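Local coordinates for protein xylulose kinase (Bifidobacterium adolescentis ATCC 15703, PDB 3I8B) that probably phosphorylates D-xylulose to D-xylulose 5-phosphate at the expense of ATP, as a sugar kinase of the FGGY family, at residues A176-V181 / A249-D254; P326-I331 / E374-R379; T14-V19 / F32-H37; A352-A357 / N398-F403; P113-E118 / K127-K132. One frame throughout, in Å; residues are numbered along the deposited sequence.

Contacts 3, 5 and 1, in that order along the chain, belong to the N-terminal FGGY domain; contacts 2 and 4 follow in the C-terminal one, their segments alternating. Contact 3 is the edge hairpin of the N-terminal sheet and contact 2 lies at the end of strand 324-330 in the C-terminal sheet, their centres about 28 Å apart. Helix 396-420 links contacts 2 and 4: it carries one side of contact 4 and packs on contact 2. Contacts 1 and 4 lie farthest apart, about 56 Å between centres. Contacts 2 and 5 touch, N378 ND2 lying 3.8 Å from K127 CE, and so tie the two actin-like halves of the kinase to each other.

Contact 1 (A176-V181 / A249-D254); sequences AGYGPV and APVKAD
A176 lies against the bend from K252 to D254, and here the packing is mostly backbone atoms and first side-chain carbons. The CA of A176 comes 3.5 Å from the carbonyl O of K252 in a CA-H...O contact, and its CB touches V251 CG2 at 3.8 Å. G177 CA sits 3.7 Å from D254 CB. D254 has CG anti to its backbone N (chi1 -173°), which puts CG near G177 CA, with OD1 close by; any CB on G177 would run into OD1. OD2 accepts from the backbone N of A256. The outer part is looser. Y178 reaches over with its OH, 3.7 Å from V251 CG1, and the neighbouring ring edge at CE2; W173 and H188 meet the same ring. A water bridges the two backbones from this side, donating to A176 O (2.7 Å) and to K252 O (2.6 Å). Across the contact no direct hydrogen bond forms. G177, at positive phi, closes helix 167-175 with a Schellman motif, and this helix end rests on the loop before strand 267-273, near the magnesium site of E190, L192 and T241.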
# COMPACT_ATOMS: atom_id res chain seq x y z
N ALA A 176 3.72 -10.82 -20.62
CA ALA A 176 4.90 -11.18 -21.40
C ALA A 176 4.70 -12.49 -22.13
O ALA A 176 5.55 -12.90 -22.90
CB ALA A 176 6.17 -11.25 -20.51
N GLY A 177 3.60 -13.17 -21.85
CA GLY A 177 3.26 -14.38 -22.58
C GLY A 177 3.68 -15.68 -21.91
O GLY A 177 3.56 -16.74 -22.51
N TYR A 178 4.19 -15.59 -20.68
CA TYR A 178 4.62 -16.76 -19.93
C TYR A 178 3.45 -17.38 -19.17
O TYR A 178 2.37 -16.80 -19.11
CB TYR A 178 5.77 -16.42 -18.97
CG TYR A 178 6.99 -15.98 -19.73
CD1 TYR A 178 7.70 -16.89 -20.50
CD2 TYR A 178 7.42 -14.66 -19.71
CE1 TYR A 178 8.81 -16.51 -21.23
CE2 TYR A 178 8.54 -14.26 -20.44
CZ TYR A 178 9.22 -15.20 -21.19
OH TYR A 178 10.32 -14.84 -21.91
N GLY A 179 3.68 -18.57 -18.61
CA GLY A 179 2.63 -19.31 -17.93
C GLY A 179 2.94 -20.80 -17.83
O GLY A 179 4.02 -21.24 -18.23
N PRO A 180 1.98 -21.58 -17.32
CA PRO A 180 2.18 -23.02 -17.08
C PRO A 180 2.68 -23.76 -18.30
O PRO A 180 2.21 -23.53 -19.41
CB PRO A 180 0.78 -23.50 -16.71
CG PRO A 180 0.14 -22.32 -16.08
CD PRO A 180 0.66 -21.12 -16.82
N VAL A 181 3.67 -24.63 -18.10
CA VAL A 181 4.17 -25.45 -19.20
C VAL A 181 4.04 -26.92 -18.85
O VAL A 181 3.73 -27.27 -17.71
CB VAL A 181 5.63 -25.11 -19.54
CG1 VAL A 181 5.74 -23.66 -20.00
CG2 VAL A 181 6.53 -25.39 -18.35
N ALA A 249 11.76 -3.73 -18.41
CA ALA A 249 12.02 -5.14 -18.14
C ALA A 249 12.78 -5.79 -19.30
O ALA A 249 12.72 -5.31 -20.43
CB ALA A 249 10.73 -5.91 -17.87
N PRO A 250 13.48 -6.89 -19.02
CA PRO A 250 14.19 -7.62 -20.08
C PRO A 250 13.24 -8.25 -21.10
O PRO A 250 13.68 -8.61 -22.19
CB PRO A 250 14.93 -8.72 -19.31
CG PRO A 250 15.02 -8.24 -17.91
CD PRO A 250 13.75 -7.45 -17.68
N VAL A 251 11.98 -8.41 -20.76
CA VAL A 251 11.03 -8.99 -21.70
C VAL A 251 9.94 -7.96 -22.02
O VAL A 251 9.59 -7.14 -21.17
CB VAL A 251 10.36 -10.28 -21.14
CG1 VAL A 251 11.39 -11.41 -20.99
CG2 VAL A 251 9.67 -9.99 -19.79
N LYS A 252 9.40 -8.03 -23.24
CA LYS A 252 8.32 -7.15 -23.68
C LYS A 252 7.00 -7.90 -23.56
O LYS A 252 7.00 -9.11 -23.32
CB LYS A 252 8.52 -6.76 -25.15
CG LYS A 252 9.81 -6.02 -25.46
CD LYS A 252 9.92 -5.70 -26.95
CE LYS A 252 11.18 -4.90 -27.26
NZ LYS A 252 11.34 -4.62 -28.74
N ALA A 253 5.89 -7.20 -23.73
CA ALA A 253 4.60 -7.87 -23.81
C ALA A 253 4.63 -8.83 -24.98
O ALA A 253 5.26 -8.56 -26.00
CB ALA A 253 3.48 -6.87 -23.99
N ASP A 254 3.96 -9.97 -24.82
CA ASP A 254 3.69 -10.87 -25.93
C ASP A 254 2.86 -10.10 -26.97
O ASP A 254 1.90 -9.41 -26.61
CB ASP A 254 2.90 -12.07 -25.40
CG ASP A 254 2.70 -13.16 -26.45
OD1 ASP A 254 3.43 -14.18 -26.40
OD2 ASP A 254 1.80 -13.02 -27.30
O HOH W 1 7.68 -11.51 -23.86

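Contact 2 (P326-I331 / E374-R379); sequences PLACTI and ERTPNR
T330, the last residue of strand 324-330, and I331 just after it face R375 and E374 with each CA pair 5.4 Å apart, while the second segment folds into a tight loop in which E374 and R379 exchange two backbone hydrogen bonds and P377 follows a cis peptide. The E374 carboxylate carries much of the polar joining. Its chain bends at chi2 (-56°), and OE1 takes the backbone N-H of I331 at 2.8 Å on its syn side. From the same face of the carboxylate, R375 N donates to that OE1 on the anti side, also at 2.8 Å, with a weak third bond from T376 N. OE2 accepts from the backbone N of N332. An alanine in place of E374 would probably leave the N-H groups of I331, R375 and N332 without their acceptor and let the loop shift away from the strand end. Farther along the loop, T376 OG1 donates to C329 O at 2.9 Å. The same carbonyl O lies 3.1 Å from R375 CB. Bent at chi2 and chi3, the arginine folds back until C329 CB sits 4.0 Å above its guanidinium plane, over the centre. The I331 side chain crosses that of R375 at about a right angle, I331 CD1 to R375 CG 3.9 Å. T330 turns its hydroxyl to Q411 of helix 396-420. A loop thus packs on the end of a sheet strand, consistent with a place beside the cleft between the two actin-like domains, the R375 side chain about 7 Å from that of H75, predicted to bind substrate.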
# COMPACT_ATOMS: atom_id res chain seq x y z
N PRO A 326 7.21 5.81 3.64
CA PRO A 326 6.68 5.54 4.98
C PRO A 326 5.16 5.54 4.92
O PRO A 326 4.57 6.51 4.45
CB PRO A 326 7.17 6.75 5.80
CG PRO A 326 7.56 7.80 4.75
CD PRO A 326 8.14 6.95 3.64
N LEU A 327 4.54 4.47 5.39
CA LEU A 327 3.11 4.30 5.23
C LEU A 327 2.43 3.99 6.56
O LEU A 327 2.78 3.01 7.22
CB LEU A 327 2.84 3.17 4.25
CG LEU A 327 1.37 3.06 3.85
CD1 LEU A 327 1.20 3.51 2.41
CD2 LEU A 327 0.90 1.63 4.02
N ALA A 328 1.47 4.83 6.93
CA ALA A 328 0.82 4.74 8.23
C ALA A 328 -0.65 4.40 8.08
O ALA A 328 -1.45 5.25 7.67
CB ALA A 328 0.98 6.05 8.98
N CYS A 329 -1.02 3.17 8.42
CA CYS A 329 -2.42 2.77 8.39
C CYS A 329 -3.12 3.06 9.72
O CYS A 329 -2.57 2.80 10.78
CB CYS A 329 -2.55 1.29 8.06
SG CYS A 329 -1.86 0.86 6.46
N THR A 330 -4.33 3.60 9.63
CA THR A 330 -5.16 3.80 10.81
C THR A 330 -6.44 2.97 10.67
O THR A 330 -7.11 3.02 9.63
CB THR A 330 -5.50 5.29 11.01
OG1 THR A 330 -5.87 5.89 9.76
CG2 THR A 330 -4.30 6.04 11.59
N ILE A 331 -6.76 2.19 11.69
CA ILE A 331 -8.00 1.42 11.69
C ILE A 331 -9.18 2.37 11.62
O ILE A 331 -10.15 2.15 10.89
CB ILE A 331 -8.17 0.63 13.00
CG1 ILE A 331 -7.01 -0.35 13.19
CG2 ILE A 331 -9.53 -0.07 13.02
CD1 ILE A 331 -7.08 -1.54 12.27
N GLU A 374 -5.71 0.26 17.38
CA GLU A 374 -5.13 1.00 16.25
C GLU A 374 -3.88 0.33 15.69
O GLU A 374 -3.16 -0.36 16.43
CB GLU A 374 -4.81 2.45 16.61
CG GLU A 374 -5.83 3.49 16.12
CD GLU A 374 -6.06 3.44 14.62
OE1 GLU A 374 -5.21 2.86 13.90
OE2 GLU A 374 -7.09 3.99 14.17
N ARG A 375 -3.66 0.54 14.39
CA ARG A 375 -2.42 0.17 13.73
C ARG A 375 -1.37 1.25 14.01
O ARG A 375 -0.22 0.95 14.32
CB ARG A 375 -2.63 0.08 12.21
CG ARG A 375 -3.26 -1.22 11.70
CD ARG A 375 -2.22 -2.34 11.54
NE ARG A 375 -1.12 -1.98 10.63
CZ ARG A 375 -1.09 -2.23 9.32
NH1 ARG A 375 -2.11 -2.84 8.73
NH2 ARG A 375 -0.04 -1.87 8.60
N THR A 376 -1.77 2.52 13.91
CA THR A 376 -0.87 3.64 14.16
C THR A 376 -1.55 4.62 15.12
O THR A 376 -2.58 5.21 14.77
CB THR A 376 -0.50 4.37 12.85
OG1 THR A 376 0.03 3.43 11.90
CG2 THR A 376 0.53 5.45 13.10
N PRO A 377 -1.01 4.77 16.34
CA PRO A 377 0.18 4.09 16.89
C PRO A 377 -0.10 2.59 17.09
O PRO A 377 -1.25 2.18 16.97
CB PRO A 377 0.41 4.77 18.24
CG PRO A 377 -0.73 5.77 18.43
CD PRO A 377 -1.77 5.46 17.40
N ASN A 378 0.92 1.80 17.40
CA ASN A 378 0.79 0.35 17.41
C ASN A 378 0.15 -0.18 18.69
O ASN A 378 0.85 -0.61 19.59
CB ASN A 378 2.16 -0.30 17.22
CG ASN A 378 2.08 -1.81 16.95
OD1 ASN A 378 1.03 -2.44 17.12
ND2 ASN A 378 3.21 -2.40 16.53
N ARG A 379 -1.18 -0.16 18.74
CA ARG A 379 -1.93 -0.47 19.96
C ARG A 379 -3.14 -1.35 19.68
O ARG A 379 -4.28 -0.88 19.71
CB ARG A 379 -2.37 0.81 20.64
CG ARG A 379 -1.23 1.71 21.04
CD ARG A 379 -1.70 2.79 21.98
NE ARG A 379 -0.70 3.83 22.12
CZ ARG A 379 -0.90 4.99 22.74
NH1 ARG A 379 -2.08 5.27 23.30
NH2 ARG A 379 0.09 5.88 22.82

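Contact 3 (T14-V19 / F32-H37); sequences TQSCKV and FGQAKH
H37 has CG anti to its carbonyl carbon (chi1 -68°), and a chi2 of 157° turns one ring face over the S16-C17 peptide; K18 and Q34 both extend beyond CG and lie side by side. ND1 of H37 donates to T14 O at 3.1 Å, the acceptor in the imidazole plane but the donor well above the carbonyl plane. S16 C lies 3.5 Å from the ring plane, offset toward the rim. An alanine here would probably leave the T14 carbonyl without this donor and uncover the S16-C17 peptide. H37 N donates to Q15 O, extending the antiparallel pairing of C17 with A35 and V19 with G33, the hydrogen-bonded pairs. S16, in the non-hydrogen-bonded pair with K36, brings CB 3.0 Å from A35 O; between the two hydrogen-bonded pairs K18 CE lies 3.4 Å from Q34 NE2. F32 CZ comes 3.8 Å from K18 CG, and K18 NZ goes on to a salt bridge with E459. These two strands form the hairpin at the edge of the five-stranded sheet: strand 29-36 is outermost, strand 6-12 flanks 16-23 on its other side, and helix 46-58 packs on the face carrying C17, V19 and A35, where it also meets H37.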
# COMPACT_ATOMS: atom_id res chain seq x y z
N THR A 14 -7.73 -5.64 -5.50
CA THR A 14 -8.49 -6.75 -4.95
C THR A 14 -9.80 -6.92 -5.72
O THR A 14 -10.16 -8.03 -6.12
CB THR A 14 -8.73 -6.55 -3.45
OG1 THR A 14 -7.47 -6.34 -2.80
CG2 THR A 14 -9.41 -7.77 -2.85
N GLN A 15 -10.49 -5.82 -5.96
CA GLN A 15 -11.86 -5.89 -6.47
C GLN A 15 -12.01 -6.03 -7.98
O GLN A 15 -12.99 -6.64 -8.44
CB GLN A 15 -12.69 -4.73 -5.95
CG GLN A 15 -13.09 -4.93 -4.50
CD GLN A 15 -13.60 -3.66 -3.85
OE1 GLN A 15 -14.76 -3.59 -3.43
NE2 GLN A 15 -12.75 -2.64 -3.78
N SER A 16 -11.05 -5.51 -8.74
CA SER A 16 -11.19 -5.46 -10.18
C SER A 16 -9.87 -5.19 -10.91
O SER A 16 -8.85 -4.87 -10.30
CB SER A 16 -12.19 -4.37 -10.57
OG SER A 16 -11.63 -3.08 -10.36
N CYS A 17 -9.92 -5.32 -12.24
CA CYS A 17 -8.83 -4.92 -13.09
C CYS A 17 -9.25 -3.71 -13.93
O CYS A 17 -10.32 -3.71 -14.54
CB CYS A 17 -8.41 -6.06 -14.00
SG CYS A 17 -6.76 -5.83 -14.72
N LYS A 18 -8.42 -2.68 -13.97
CA LYS A 18 -8.69 -1.53 -14.83
C LYS A 18 -7.57 -1.39 -15.84
O LYS A 18 -6.41 -1.65 -15.50
CB LYS A 18 -8.82 -0.25 -14.01
CG LYS A 18 -10.07 -0.24 -13.14
CD LYS A 18 -9.96 0.79 -12.04
CE LYS A 18 -11.25 0.85 -11.23
NZ LYS A 18 -10.98 1.61 -9.99
N VAL A 19 -7.90 -1.00 -17.07
CA VAL A 19 -6.89 -0.76 -18.10
C VAL A 19 -7.07 0.64 -18.68
O VAL A 19 -8.09 0.96 -19.28
CB VAL A 19 -6.97 -1.79 -19.24
CG1 VAL A 19 -5.98 -1.42 -20.34
CG2 VAL A 19 -6.68 -3.20 -18.73
N PHE A 32 -10.53 3.20 -22.00
CA PHE A 32 -10.60 2.63 -20.64
C PHE A 32 -11.44 1.38 -20.64
O PHE A 32 -12.35 1.22 -21.46
CB PHE A 32 -11.17 3.66 -19.68
CG PHE A 32 -11.15 3.23 -18.22
CD1 PHE A 32 -12.27 2.68 -17.63
CD2 PHE A 32 -10.02 3.44 -17.45
CE1 PHE A 32 -12.25 2.30 -16.29
CE2 PHE A 32 -9.99 3.07 -16.11
CZ PHE A 32 -11.11 2.50 -15.53
N GLY A 33 -11.14 0.47 -19.71
CA GLY A 33 -11.88 -0.78 -19.59
C GLY A 33 -11.68 -1.36 -18.20
O GLY A 33 -10.67 -1.09 -17.54
N GLN A 34 -12.64 -2.17 -17.75
CA GLN A 34 -12.63 -2.64 -16.37
C GLN A 34 -13.42 -3.94 -16.26
O GLN A 34 -14.41 -4.14 -16.98
CB GLN A 34 -13.23 -1.55 -15.46
CG GLN A 34 -13.44 -1.97 -13.99
CD GLN A 34 -14.01 -0.85 -13.13
OE1 GLN A 34 -14.67 -1.11 -12.12
NE2 GLN A 34 -13.74 0.39 -13.50
N ALA A 35 -12.98 -4.83 -15.38
CA ALA A 35 -13.67 -6.09 -15.13
C ALA A 35 -13.52 -6.48 -13.67
O ALA A 35 -12.55 -6.08 -13.02
CB ALA A 35 -13.12 -7.18 -16.03
N LYS A 36 -14.46 -7.27 -13.16
CA LYS A 36 -14.54 -7.60 -11.74
C LYS A 36 -13.72 -8.83 -11.37
O LYS A 36 -13.63 -9.78 -12.14
CB LYS A 36 -15.99 -7.87 -11.33
CG LYS A 36 -16.90 -6.66 -11.38
CD LYS A 36 -16.73 -5.80 -10.14
CE LYS A 36 -17.93 -4.87 -9.96
NZ LYS A 36 -17.92 -4.22 -8.62
N HIS A 37 -13.16 -8.80 -10.16
CA HIS A 37 -12.59 -9.98 -9.52
C HIS A 37 -13.62 -10.58 -8.57
O HIS A 37 -14.47 -9.85 -8.06
CB HIS A 37 -11.34 -9.62 -8.71
CG HIS A 37 -10.17 -9.19 -9.55
ND1 HIS A 37 -9.15 -8.40 -9.07
CD2 HIS A 37 -9.86 -9.45 -10.85
CE1 HIS A 37 -8.27 -8.19 -10.02
NE2 HIS A 37 -8.68 -8.82 -11.11
O HOH W 2 -16.01 -4.01 -5.84

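Contact 4 (A352-A357 / N398-F403); sequences AKLAFA and NLARAF
A355 and R401 bring the two helices together, their CA atoms only 3.9 Å apart. The short helical segments cross at -102° with axes 7.0 Å apart, close enough that backbone and CB atoms do much of the packing. The apolar contacts come first. A400 points its methyl into helix 348-357, where CB lies 3.4 Å from L354 CB, tighter than ordinary van der Waals contact, and 3.6 Å from A355 N. In return, A355 sets its own CB 3.6 Å from R401 CA. A400 also touches L344 of helix 335-344.

The polar contact is a single, fairly straight hydrogen bond, from R401 NH1 to A355 O at 3.1 Å. The arginine starts with CG anti to its backbone N and then bends at chi2 (65°), and CD passes 3.4 Å from the same A355 O. The oxygen lies in the guanidinium plane, at its edge, whereas the donor stands above the carbonyl plane. NE turns to a salt bridge with E405, so the one side chain joins a carbonyl of helix 348-357 to an acid on its own helix. F356 faces away, onto A439 and T442 of helix 438-448. This is a close, nearly perpendicular helix crossing, which the small alanines A355 and A400 are likely to permit, a piece of helical packing in the C-terminal FGGY domain away from the sites of substrate and metal binding.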
# COMPACT_ATOMS: atom_id res chain seq x y z
N ALA A 352 -22.38 17.23 11.59
CA ALA A 352 -21.58 18.38 11.19
C ALA A 352 -22.13 19.67 11.79
O ALA A 352 -21.39 20.45 12.39
CB ALA A 352 -21.48 18.48 9.68
N LYS A 353 -23.42 19.91 11.63
CA LYS A 353 -24.04 21.12 12.14
C LYS A 353 -23.69 21.26 13.62
O LYS A 353 -23.24 22.32 14.08
CB LYS A 353 -25.55 21.08 11.95
CG LYS A 353 -26.26 22.36 12.41
CD LYS A 353 -27.78 22.27 12.27
CE LYS A 353 -28.46 23.55 12.74
NZ LYS A 353 -29.95 23.51 12.57
N LEU A 354 -23.87 20.16 14.34
CA LEU A 354 -23.57 20.06 15.75
C LEU A 354 -22.14 20.51 16.02
O LEU A 354 -21.89 21.41 16.84
CB LEU A 354 -23.74 18.60 16.17
CG LEU A 354 -24.70 18.24 17.31
CD1 LEU A 354 -25.65 19.39 17.64
CD2 LEU A 354 -25.48 16.98 16.92
N ALA A 355 -21.20 19.88 15.32
CA ALA A 355 -19.78 20.11 15.54
C ALA A 355 -19.39 21.57 15.27
O ALA A 355 -18.60 22.16 16.01
CB ALA A 355 -18.96 19.18 14.67
N PHE A 356 -19.96 22.15 14.21
CA PHE A 356 -19.67 23.54 13.89
C PHE A 356 -20.31 24.50 14.88
O PHE A 356 -19.89 25.65 15.00
CB PHE A 356 -20.14 23.88 12.47
CG PHE A 356 -19.40 23.16 11.39
CD1 PHE A 356 -18.01 23.16 11.36
CD2 PHE A 356 -20.08 22.49 10.38
CE1 PHE A 356 -17.31 22.50 10.35
CE2 PHE A 356 -19.40 21.83 9.36
CZ PHE A 356 -18.01 21.83 9.36
N ALA A 357 -21.34 24.04 15.60
CA ALA A 357 -21.94 24.85 16.65
C ALA A 357 -20.99 25.00 17.85
O ALA A 357 -21.15 25.91 18.67
CB ALA A 357 -23.25 24.26 17.08
N ASN A 398 -20.44 19.70 21.62
CA ASN A 398 -19.04 19.47 21.95
C ASN A 398 -18.60 18.03 21.67
O ASN A 398 -17.49 17.80 21.20
CB ASN A 398 -18.77 19.83 23.41
CG ASN A 398 -18.87 21.31 23.67
OD1 ASN A 398 -19.10 21.74 24.80
ND2 ASN A 398 -18.70 22.11 22.62
N LEU A 399 -19.46 17.06 21.96
CA LEU A 399 -19.16 15.67 21.63
C LEU A 399 -19.01 15.51 20.12
O LEU A 399 -18.05 14.90 19.64
CB LEU A 399 -20.23 14.71 22.14
CG LEU A 399 -20.26 14.38 23.65
CD1 LEU A 399 -21.48 13.57 23.97
CD2 LEU A 399 -19.01 13.64 24.11
N ALA A 400 -19.97 16.04 19.38
CA ALA A 400 -19.93 16.01 17.92
C ALA A 400 -18.58 16.53 17.44
O ALA A 400 -17.89 15.89 16.66
CB ALA A 400 -21.05 16.85 17.34
N ARG A 401 -18.20 17.71 17.93
CA ARG A 401 -16.95 18.34 17.55
C ARG A 401 -15.74 17.49 17.95
O ARG A 401 -14.74 17.45 17.23
CB ARG A 401 -16.87 19.74 18.18
CG ARG A 401 -15.60 20.52 17.85
CD ARG A 401 -15.51 20.85 16.36
NE ARG A 401 -14.46 21.82 16.08
CZ ARG A 401 -14.67 23.07 15.68
NH1 ARG A 401 -15.91 23.51 15.50
NH2 ARG A 401 -13.65 23.87 15.45
N ALA A 402 -15.84 16.79 19.08
CA ALA A 402 -14.77 15.90 19.54
C ALA A 402 -14.60 14.67 18.64
O ALA A 402 -13.48 14.19 18.46
CB ALA A 402 -15.00 15.47 21.01
N PHE A 403 -15.70 14.18 18.09
CA PHE A 403 -15.64 13.08 17.12
C PHE A 403 -14.87 13.52 15.87
O PHE A 403 -13.98 12.80 15.38
CB PHE A 403 -17.05 12.65 16.72
CG PHE A 403 -17.67 11.61 17.62
CD1 PHE A 403 -17.25 10.29 17.58
CD2 PHE A 403 -18.70 11.95 18.48
CE1 PHE A 403 -17.83 9.34 18.40
CE2 PHE A 403 -19.28 11.01 19.30
CZ PHE A 403 -18.85 9.70 19.26

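Contact 5 (P113-E118 / K127-K132); sequences PAQDGE and KQRWVK
R129 grips E118 side-on, one nitrogen to each carboxylate oxygen. NE donates to OE2 of E118 at 2.8 Å, and NH2 donates to E118 OE1, again at 2.8 Å. The two flat groups are not coplanar: their planes stand 56° apart, and NE meets OE2 from above the carboxylate plane. NH2 has a second acceptor, P113 O at 3.1 Å, which lies in the guanidinium plane at its edge. NH1 continues the pattern outside the contact, donating to the carbonyls of L109 and A112 near the end of helix 99-110, so the guanidinium is held from several sides and its rotation is fixed.

OE1 of E118 also accepts the backbone N-H of Q115, at 2.7 Å, through its anti lone pair. That bond runs across the type II turn from Q115 to E118, which E118 N closes by donating to Q115 O; G117, at positive phi, takes the third position. K132, bent at chi3 (-53°), adds a long salt bridge, with NZ 3.7 Å from E118 OE2. Farther out the contact thins to packing: the Q128 side chain reaches across to the CG of E118, the two side chains crossing obliquely, and A114 and E118 both touch R125 on the same helix. With two cationic side chains turned to one partly exposed carboxylate, E118 is likely to stay ionised, and the salt-bridge network ties the turn ahead of helix 122-134 back onto a later turn of that helix.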
# COMPACT_ATOMS: atom_id res chain seq x y z
N PRO A 113 19.04 -12.73 22.89
CA PRO A 113 19.12 -11.77 24.00
C PRO A 113 19.42 -10.36 23.53
O PRO A 113 20.07 -10.18 22.50
CB PRO A 113 20.29 -12.29 24.84
CG PRO A 113 20.53 -13.71 24.38
CD PRO A 113 20.11 -13.74 22.95
N ALA A 114 18.95 -9.37 24.28
CA ALA A 114 19.20 -7.97 23.98
C ALA A 114 20.69 -7.67 23.80
O ALA A 114 21.54 -8.17 24.54
CB ALA A 114 18.62 -7.08 25.06
N GLN A 115 20.99 -6.87 22.79
CA GLN A 115 22.32 -6.34 22.60
C GLN A 115 22.30 -4.88 22.97
O GLN A 115 21.24 -4.25 23.00
CB GLN A 115 22.76 -6.46 21.14
CG GLN A 115 22.80 -7.88 20.64
CD GLN A 115 24.03 -8.62 21.13
OE1 GLN A 115 25.14 -8.33 20.70
NE2 GLN A 115 23.83 -9.58 22.03
N ASP A 116 23.48 -4.35 23.27
CA ASP A 116 23.71 -2.93 23.44
C ASP A 116 22.59 -2.07 22.84
O ASP A 116 22.55 -1.86 21.62
CB ASP A 116 25.04 -2.59 22.78
CG ASP A 116 25.32 -3.47 21.56
OD1 ASP A 116 24.69 -3.26 20.50
OD2 ASP A 116 26.17 -4.39 21.68
N GLY A 117 21.69 -1.59 23.69
CA GLY A 117 20.67 -0.66 23.24
C GLY A 117 19.31 -1.26 22.91
O GLY A 117 18.28 -0.57 22.99
N GLU A 118 19.29 -2.53 22.53
CA GLU A 118 18.04 -3.21 22.21
C GLU A 118 17.14 -3.30 23.44
O GLU A 118 17.63 -3.39 24.56
CB GLU A 118 18.31 -4.60 21.63
CG GLU A 118 18.86 -4.57 20.21
CD GLU A 118 19.14 -5.96 19.67
OE1 GLU A 118 19.64 -6.81 20.45
OE2 GLU A 118 18.87 -6.20 18.47
N LYS A 127 10.18 -6.69 17.13
CA LYS A 127 9.64 -5.66 16.25
C LYS A 127 10.76 -4.78 15.72
O LYS A 127 10.83 -4.52 14.53
CB LYS A 127 8.57 -4.82 16.95
CG LYS A 127 7.27 -5.57 17.21
CD LYS A 127 6.23 -4.65 17.87
CE LYS A 127 4.91 -5.39 18.08
NZ LYS A 127 4.17 -4.85 19.26
N GLN A 128 11.64 -4.33 16.61
CA GLN A 128 12.73 -3.44 16.22
C GLN A 128 13.69 -4.10 15.24
O GLN A 128 14.20 -3.44 14.32
CB GLN A 128 13.49 -2.98 17.47
CG GLN A 128 14.86 -2.41 17.19
CD GLN A 128 15.49 -1.80 18.43
OE1 GLN A 128 14.82 -1.09 19.19
NE2 GLN A 128 16.77 -2.09 18.64
N ARG A 129 13.96 -5.39 15.44
CA ARG A 129 14.86 -6.12 14.55
C ARG A 129 14.27 -6.31 13.15
O ARG A 129 15.01 -6.31 12.15
CB ARG A 129 15.24 -7.47 15.17
CG ARG A 129 16.32 -7.37 16.26
CD ARG A 129 16.41 -8.67 17.09
NE ARG A 129 17.48 -8.60 18.08
CZ ARG A 129 17.67 -9.49 19.05
NH1 ARG A 129 16.86 -10.54 19.17
NH2 ARG A 129 18.68 -9.33 19.90
N TRP A 130 12.95 -6.47 13.07
CA TRP A 130 12.27 -6.55 11.78
C TRP A 130 12.34 -5.22 11.04
O TRP A 130 12.67 -5.17 9.85
CB TRP A 130 10.81 -7.00 11.94
CG TRP A 130 10.67 -8.48 12.04
CD1 TRP A 130 10.41 -9.22 13.18
CD2 TRP A 130 10.81 -9.43 10.98
NE1 TRP A 130 10.37 -10.56 12.87
CE2 TRP A 130 10.62 -10.71 11.53
CE3 TRP A 130 11.06 -9.31 9.60
CZ2 TRP A 130 10.68 -11.87 10.75
CZ3 TRP A 130 11.13 -10.46 8.83
CH2 TRP A 130 10.94 -11.73 9.41
N VAL A 131 12.03 -4.14 11.74
CA VAL A 131 12.09 -2.81 11.15
C VAL A 131 13.49 -2.51 10.57
O VAL A 131 13.62 -2.08 9.42
CB VAL A 131 11.62 -1.74 12.16
CG1 VAL A 131 11.89 -0.31 11.66
CG2 VAL A 131 10.14 -1.94 12.45
N LYS A 132 14.53 -2.78 11.37
CA LYS A 132 15.91 -2.58 10.91
C LYS A 132 16.31 -3.52 9.76
O LYS A 132 17.05 -3.12 8.87
CB LYS A 132 16.91 -2.67 12.08
CG LYS A 132 16.77 -1.54 13.11
CD LYS A 132 17.78 -1.67 14.27
CE LYS A 132 17.70 -3.07 14.91
NZ LYS A 132 18.09 -3.20 16.38